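Local coordinates for protein hypothetical dTDP-4-dehydrorhamnose 3,5-epimerase (Sulfolobus tokodaii, PDB 2B9U) that probably catalyses the 3,5-epimerisation of dTDP-4-dehydro-6-deoxyglucose that yields dTDP-4-dehydrorhamnose, a step of dTDP-L-rhamnose biosynthesis, at residues A[48-53]-A[128-133]; A[64-69]-A[139-144]. One frame throughout, in Å; residues are numbered along the deposited sequence.

From the N terminus, strand 44-52 supplies the first half of interaction 1, and the chain then runs through strand 57-63 into the loop 64-69, the first half of interaction 2. Some sixty residues later it returns as strand 126-133 to pair with strand 44-52, which closes interaction 1, and soon afterwards 139-144 comes back against 64-69 and closes interaction 2. The two closures therefore cross and neither nests in the other. Interaction 1 belongs to one sheet of the flattened jelly roll, while interaction 2 lies at the edge of the other sheet. Their centres are about 18 Å apart, yet they touch where Q69 packs on I132 and T133.

Interaction 1: residues A[48-53]-A[128-133]; sequences NMSFSR and VIYFIT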
loop_
_atom_site.group_PDB
_atom_site.type_symbol
_atom_site.label_atom_id
_atom_site.label_comp_id
_atom_site.label_asym_id
_atom_site.label_seq_id
_atom_site.Cartn_x
_atom_site.Cartn_y
_atom_site.Cartn_z
ATOM N N ASN A 48 -5.055 -1.774 4.637
ATOM C CA ASN A 48 -4.663 -1.560 6.032
ATOM C C ASN A 48 -3.142 -1.567 6.184
ATOM O O ASN A 48 -2.432 -2.035 5.291
ATOM C CB ASN A 48 -5.259 -2.647 6.935
ATOM C CG ASN A 48 -6.781 -2.550 7.072
ATOM O OD1 ASN A 48 -7.378 -1.523 6.778
ATOM N ND2 ASN A 48 -7.397 -3.615 7.555
ATOM N N MET A 49 -2.665 -1.070 7.327
ATOM C CA MET A 49 -1.252 -1.112 7.683
ATOM C C MET A 49 -1.068 -1.357 9.166
ATOM O O MET A 49 -1.786 -0.804 9.999
ATOM C CB MET A 49 -0.530 0.186 7.279
ATOM C CG MET A 49 0.995 0.150 7.525
ATOM S SD MET A 49 1.885 1.600 6.932
ATOM C CE MET A 49 2.322 2.386 8.469
ATOM N N SER A 50 -0.104 -2.214 9.493
ATOM C CA SER A 50 0.289 -2.414 10.883
ATOM C C SER A 50 1.783 -2.281 11.022
ATOM O O SER A 50 2.532 -2.586 10.084
ATOM C CB SER A 50 -0.170 -3.772 11.416
ATOM O OG SER A 50 0.473 -4.849 10.757
ATOM N N PHE A 51 2.208 -1.806 12.192
ATOM C CA PHE A 51 3.591 -1.891 12.591
ATOM C C PHE A 51 3.666 -2.853 13.779
ATOM O O PHE A 51 2.921 -2.721 14.742
ATOM C CB PHE A 51 4.144 -0.520 12.971
ATOM C CG PHE A 51 5.453 -0.591 13.707
ATOM C CD1 PHE A 51 6.620 -1.013 13.044
ATOM C CD2 PHE A 51 5.525 -0.267 15.056
ATOM C CE1 PHE A 51 7.835 -1.100 13.724
ATOM C CE2 PHE A 51 6.733 -0.349 15.734
ATOM C CZ PHE A 51 7.893 -0.764 15.065
ATOM N N SER A 52 4.555 -3.832 13.693
ATOM C CA SER A 52 4.646 -4.866 14.694
ATOM C C SER A 52 6.083 -4.963 15.172
ATOM O O SER A 52 6.997 -5.117 14.371
ATOM C CB SER A 52 4.162 -6.209 14.121
ATOM O OG SER A 52 2.858 -6.065 13.550
ATOM N N ARG A 53 6.269 -4.869 16.483
ATOM C CA ARG A 53 7.577 -5.056 17.105
ATOM C C ARG A 53 7.949 -6.515 17.003
ATOM O O ARG A 53 7.069 -7.362 16.920
ATOM C CB ARG A 53 7.532 -4.606 18.569
ATOM C CG ARG A 53 7.379 -3.102 18.702
ATOM C CD ARG A 53 6.985 -2.661 20.090
ATOM N NE ARG A 53 6.848 -1.202 20.137
ATOM C CZ ARG A 53 6.687 -0.483 21.246
ATOM N NH1 ARG A 53 6.654 -1.068 22.441
ATOM N NH2 ARG A 53 6.570 0.836 21.158
ATOM N N VAL A 128 3.657 -4.125 7.824
ATOM C CA VAL A 128 2.873 -4.969 6.956
ATOM C C VAL A 128 1.758 -4.119 6.357
ATOM O O VAL A 128 1.111 -3.332 7.068
ATOM C CB VAL A 128 2.329 -6.201 7.752
ATOM C CG1 VAL A 128 1.412 -7.078 6.919
ATOM C CG2 VAL A 128 3.490 -7.013 8.280
ATOM N N ILE A 129 1.579 -4.263 5.049
ATOM C CA ILE A 129 0.464 -3.691 4.297
ATOM C C ILE A 129 -0.468 -4.822 3.904
ATOM O O ILE A 129 -0.030 -5.876 3.424
ATOM C CB ILE A 129 0.946 -2.964 3.007
ATOM C CG1 ILE A 129 2.066 -1.975 3.335
ATOM C CG2 ILE A 129 -0.235 -2.295 2.259
ATOM C CD1 ILE A 129 1.661 -0.575 3.636
ATOM N N TYR A 130 -1.762 -4.606 4.121
ATOM C CA TYR A 130 -2.769 -5.589 3.722
ATOM C C TYR A 130 -3.628 -4.994 2.607
ATOM O O TYR A 130 -4.349 -4.013 2.844
ATOM C CB TYR A 130 -3.682 -5.942 4.911
ATOM C CG TYR A 130 -3.045 -6.151 6.281
ATOM C CD1 TYR A 130 -2.440 -5.100 6.978
ATOM C CD2 TYR A 130 -3.114 -7.397 6.912
ATOM C CE1 TYR A 130 -1.896 -5.294 8.258
ATOM C CE2 TYR A 130 -2.578 -7.603 8.193
ATOM C CZ TYR A 130 -1.967 -6.547 8.853
ATOM O OH TYR A 130 -1.444 -6.743 10.113
ATOM N N PHE A 131 -3.563 -5.547 1.399
ATOM C CA PHE A 131 -4.493 -5.131 0.356
ATOM C C PHE A 131 -5.686 -6.061 0.432
ATOM O O PHE A 131 -5.538 -7.284 0.272
ATOM C CB PHE A 131 -3.861 -5.162 -1.032
ATOM C CG PHE A 131 -2.600 -4.362 -1.142
ATOM C CD1 PHE A 131 -2.649 -2.976 -1.264
ATOM C CD2 PHE A 131 -1.360 -4.994 -1.138
ATOM C CE1 PHE A 131 -1.466 -2.231 -1.372
ATOM C CE2 PHE A 131 -0.181 -4.265 -1.235
ATOM C CZ PHE A 131 -0.237 -2.879 -1.359
ATOM N N ILE A 132 -6.854 -5.492 0.723
ATOM C CA ILE A 132 -8.046 -6.296 1.064
ATOM C C ILE A 132 -9.048 -6.278 -0.082
ATOM O O ILE A 132 -9.378 -5.208 -0.630
ATOM C CB ILE A 132 -8.672 -5.851 2.437
ATOM C CG1 ILE A 132 -7.713 -6.182 3.574
ATOM C CG2 ILE A 132 -10.040 -6.534 2.737
ATOM C CD1 ILE A 132 -7.887 -5.299 4.783
ATOM N N THR A 133 -9.485 -7.472 -0.480
ATOM C CA THR A 133 -10.435 -7.629 -1.581
ATOM C C THR A 133 -11.745 -8.181 -1.032
ATOM O O THR A 133 -11.814 -8.590 0.136
ATOM C CB THR A 133 -9.891 -8.564 -2.700
ATOM O OG1 THR A 133 -9.912 -9.921 -2.244
ATOM C CG2 THR A 133 -8.446 -8.177 -3.122
#
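N48 and Y130 form a hydrogen-bonded pair, N48 N to Y130 O at 3.0 Å and Y130 N to N48 O at 2.9 Å, the second nearly straight at N-H (173°). S50 and V128 repeat the pattern, S50 N reaching V128 O at 2.9 Å and V128 N returning the bond to S50 O. These four backbone bonds join strands 48-52 and 128-133, which run antiparallel through one sheet of the jelly roll. On the face that carries N48, S50, V128 and Y130, the hydroxyls of S50 and Y130 meet, OG to OH 2.8 Å. S50 OG lies between its own backbone N and carbonyl carbon (chi1 65°), where it faces the end of the tyrosine side chain.

The Y130 ring turns its edge to N48 O and S50 N, which lie in its plane, while V128 CG1 sits 3.9 Å above one face, offset toward the rim. N48 packs its CB against Y130 CD1 and its amide against the end of I132, ND2 to CD1 3.3 Å; the polar end is held by Q46, which hydrogen-bonds to OD1. Between the two hydrogen-bonded pairs, M49 and I129 form a non-hydrogen-bonded pair whose side chains cross on the other face, with M49 SD 4.0 Å from I129 CD1. F120 of strand 116-122 packs against S50, V128 and Y130, and residues 48-51 also pair with a strand of the second subunit, continuing the sheet across the dimer interface.

The chemistry thus differs between the two faces: the M49-I129 contact is apolar, whereas on the S50-Y130 side a hydroxyl pair gives two polar side-chain atoms within a largely buried contact a mutual partner and is likely to restrict the swing of the tyrosine.

Interaction 2: residues A[64-69]-A[139-144]; sequences RTPKEQ and PPHERC
R64 N donates to H141 O at 2.8 Å, joining the loop after strand 57-63 to the 3-10 turn 139-141 at the edge of the second jelly-roll sheet. The close packing centres on the H141 imidazole. K67 CG lies over the middle of one face in a CH-pi contact, 3.4 Å from the centroid and 6° off the normal. R64 NH2 lies over the opposite face, while R64 NH1 comes 3.2 Å from H141 CD2 at the rim. The guanidinium and imidazole planes are inclined at 48°, and P66, which follows a cis peptide bond, brings CD to the same CD2 carbon. S138 OG hydrogen-bonds to ND1 of the ring.

The looser part of this surface contact, which also has P66 and P140 exposed, brings two like charges close. R64 is extended from CG to NE, and its NE lies over a face of the R143 guanidinium, 3.1 Å from R143 NH1, with the two planes almost perpendicular (85°). Both groups are donors, so no hydrogen bond forms between them, and the repulsion is probably eased by backbone carbonyls: R143 NH1 donates to E142 O and, weakly, to P140 O. An alanine in place of R64 would probably leave the imidazole face opposite K67 without its guanidinium cover and open a gap beside R143. Farther along 139-144, C144 forms a disulfide with C166. Back at the start of the R64 side chain, CG touches H141 O at 3.1 Å.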
loop_
_atom_site.group_PDB
_atom_site.type_symbol
_atom_site.label_atom_id
_atom_site.label_comp_id
_atom_site.label_asym_id
_atom_site.label_seq_id
_atom_site.Cartn_x
_atom_site.Cartn_y
_atom_site.Cartn_z
ATOM N N ARG A 64 -16.286 -14.089 8.092
ATOM C CA ARG A 64 -17.181 -15.118 7.569
ATOM C C ARG A 64 -18.083 -14.583 6.458
ATOM O O ARG A 64 -18.307 -13.377 6.356
ATOM C CB ARG A 64 -18.002 -15.784 8.695
ATOM C CG ARG A 64 -18.681 -14.808 9.634
ATOM C CD ARG A 64 -19.684 -15.467 10.575
ATOM N NE ARG A 64 -20.464 -14.474 11.316
ATOM C CZ ARG A 64 -21.501 -13.790 10.827
ATOM N NH1 ARG A 64 -21.923 -13.975 9.576
ATOM N NH2 ARG A 64 -22.132 -12.910 11.603
ATOM N N THR A 65 -18.571 -15.497 5.624
ATOM C CA THR A 65 -19.569 -15.213 4.591
ATOM C C THR A 65 -20.793 -14.504 5.229
ATOM O O THR A 65 -21.216 -14.885 6.317
ATOM C CB THR A 65 -19.906 -16.541 3.859
ATOM O OG1 THR A 65 -19.063 -16.663 2.698
ATOM C CG2 THR A 65 -21.364 -16.645 3.443
ATOM N N PRO A 66 -21.360 -13.465 4.575
ATOM C CA PRO A 66 -21.176 -12.886 3.244
ATOM C C PRO A 66 -20.225 -11.689 3.226
ATOM O O PRO A 66 -20.337 -10.823 2.352
ATOM C CB PRO A 66 -22.588 -12.394 2.915
ATOM C CG PRO A 66 -23.112 -11.910 4.230
ATOM C CD PRO A 66 -22.408 -12.734 5.317
ATOM N N LYS A 67 -19.319 -11.642 4.197
ATOM C CA LYS A 67 -18.344 -10.562 4.319
ATOM C C LYS A 67 -16.919 -11.119 4.325
ATOM O O LYS A 67 -16.028 -10.583 4.986
ATOM C CB LYS A 67 -18.619 -9.741 5.585
ATOM C CG LYS A 67 -19.916 -8.938 5.539
ATOM C CD LYS A 67 -19.783 -7.704 4.677
ATOM C CE LYS A 67 -21.131 -6.999 4.516
ATOM N NZ LYS A 67 -20.982 -5.682 3.789
ATOM N N GLU A 68 -16.725 -12.198 3.576
ATOM C CA GLU A 68 -15.426 -12.826 3.404
ATOM C C GLU A 68 -14.445 -11.917 2.650
ATOM O O GLU A 68 -14.841 -11.073 1.852
ATOM C CB GLU A 68 -15.581 -14.188 2.707
ATOM C CG GLU A 68 -15.933 -14.152 1.203
ATOM C CD GLU A 68 -17.351 -13.665 0.890
ATOM O OE1 GLU A 68 -18.213 -13.616 1.797
ATOM O OE2 GLU A 68 -17.594 -13.326 -0.289
ATOM N N GLN A 69 -13.159 -12.101 2.920
ATOM C CA GLN A 69 -12.133 -11.239 2.366
ATOM C C GLN A 69 -10.995 -12.056 1.773
ATOM O O GLN A 69 -10.597 -13.075 2.330
ATOM C CB GLN A 69 -11.580 -10.306 3.456
ATOM C CG GLN A 69 -12.548 -9.258 3.977
ATOM C CD GLN A 69 -12.001 -8.460 5.160
ATOM O OE1 GLN A 69 -12.179 -7.237 5.231
ATOM N NE2 GLN A 69 -11.347 -9.140 6.095
ATOM N N PRO A 139 -16.972 -5.974 11.643
ATOM C CA PRO A 139 -16.920 -6.583 12.981
ATOM C C PRO A 139 -17.946 -7.703 13.272
ATOM O O PRO A 139 -17.571 -8.701 13.899
ATOM C CB PRO A 139 -17.127 -5.393 13.915
ATOM C CG PRO A 139 -16.594 -4.238 13.151
ATOM C CD PRO A 139 -16.937 -4.502 11.717
ATOM N N PRO A 140 -19.227 -7.548 12.845
ATOM C CA PRO A 140 -20.157 -8.657 13.106
ATOM C C PRO A 140 -19.734 -10.002 12.498
ATOM O O PRO A 140 -20.122 -11.056 13.020
ATOM C CB PRO A 140 -21.468 -8.172 12.472
ATOM C CG PRO A 140 -21.361 -6.673 12.489
ATOM C CD PRO A 140 -19.916 -6.422 12.176
ATOM N N HIS A 141 -18.938 -9.958 11.428
ATOM C CA HIS A 141 -18.528 -11.153 10.692
ATOM C C HIS A 141 -17.091 -11.629 11.002
ATOM O O HIS A 141 -16.630 -12.640 10.457
ATOM C CB HIS A 141 -18.701 -10.916 9.190
ATOM C CG HIS A 141 -20.084 -10.501 8.805
ATOM N ND1 HIS A 141 -20.549 -9.215 8.981
ATOM C CD2 HIS A 141 -21.104 -11.199 8.253
ATOM C CE1 HIS A 141 -21.798 -9.139 8.550
ATOM N NE2 HIS A 141 -22.157 -10.330 8.102
ATOM N N GLU A 142 -16.396 -10.901 11.875
ATOM C CA GLU A 142 -15.032 -11.252 12.275
ATOM C C GLU A 142 -15.009 -12.536 13.096
ATOM O O GLU A 142 -15.846 -12.734 13.976
ATOM C CB GLU A 142 -14.379 -10.104 13.053
ATOM C CG GLU A 142 -13.787 -9.004 12.165
ATOM C CD GLU A 142 -13.278 -7.779 12.945
ATOM O OE1 GLU A 142 -13.881 -7.415 13.988
ATOM O OE2 GLU A 142 -12.274 -7.170 12.502
ATOM N N ARG A 143 -14.056 -13.409 12.773
ATOM C CA ARG A 143 -13.803 -14.651 13.507
ATOM C C ARG A 143 -12.288 -14.936 13.518
ATOM O O ARG A 143 -11.543 -14.414 12.685
ATOM C CB ARG A 143 -14.547 -15.835 12.863
ATOM C CG ARG A 143 -16.092 -15.815 12.950
ATOM C CD ARG A 143 -16.609 -15.825 14.409
ATOM N NE ARG A 143 -18.039 -16.141 14.508
ATOM C CZ ARG A 143 -19.029 -15.282 14.251
ATOM N NH1 ARG A 143 -18.773 -14.028 13.870
ATOM N NH2 ARG A 143 -20.293 -15.681 14.371
ATOM N N CYS A 144 -11.843 -15.766 14.461
ATOM C CA CYS A 144 -10.451 -16.177 14.499
ATOM C C CYS A 144 -10.266 -17.574 15.063
ATOM O O CYS A 144 -11.151 -18.110 15.752
ATOM C CB CYS A 144 -9.595 -15.167 15.284
ATOM S SG CYS A 144 -10.146 -14.896 16.973
#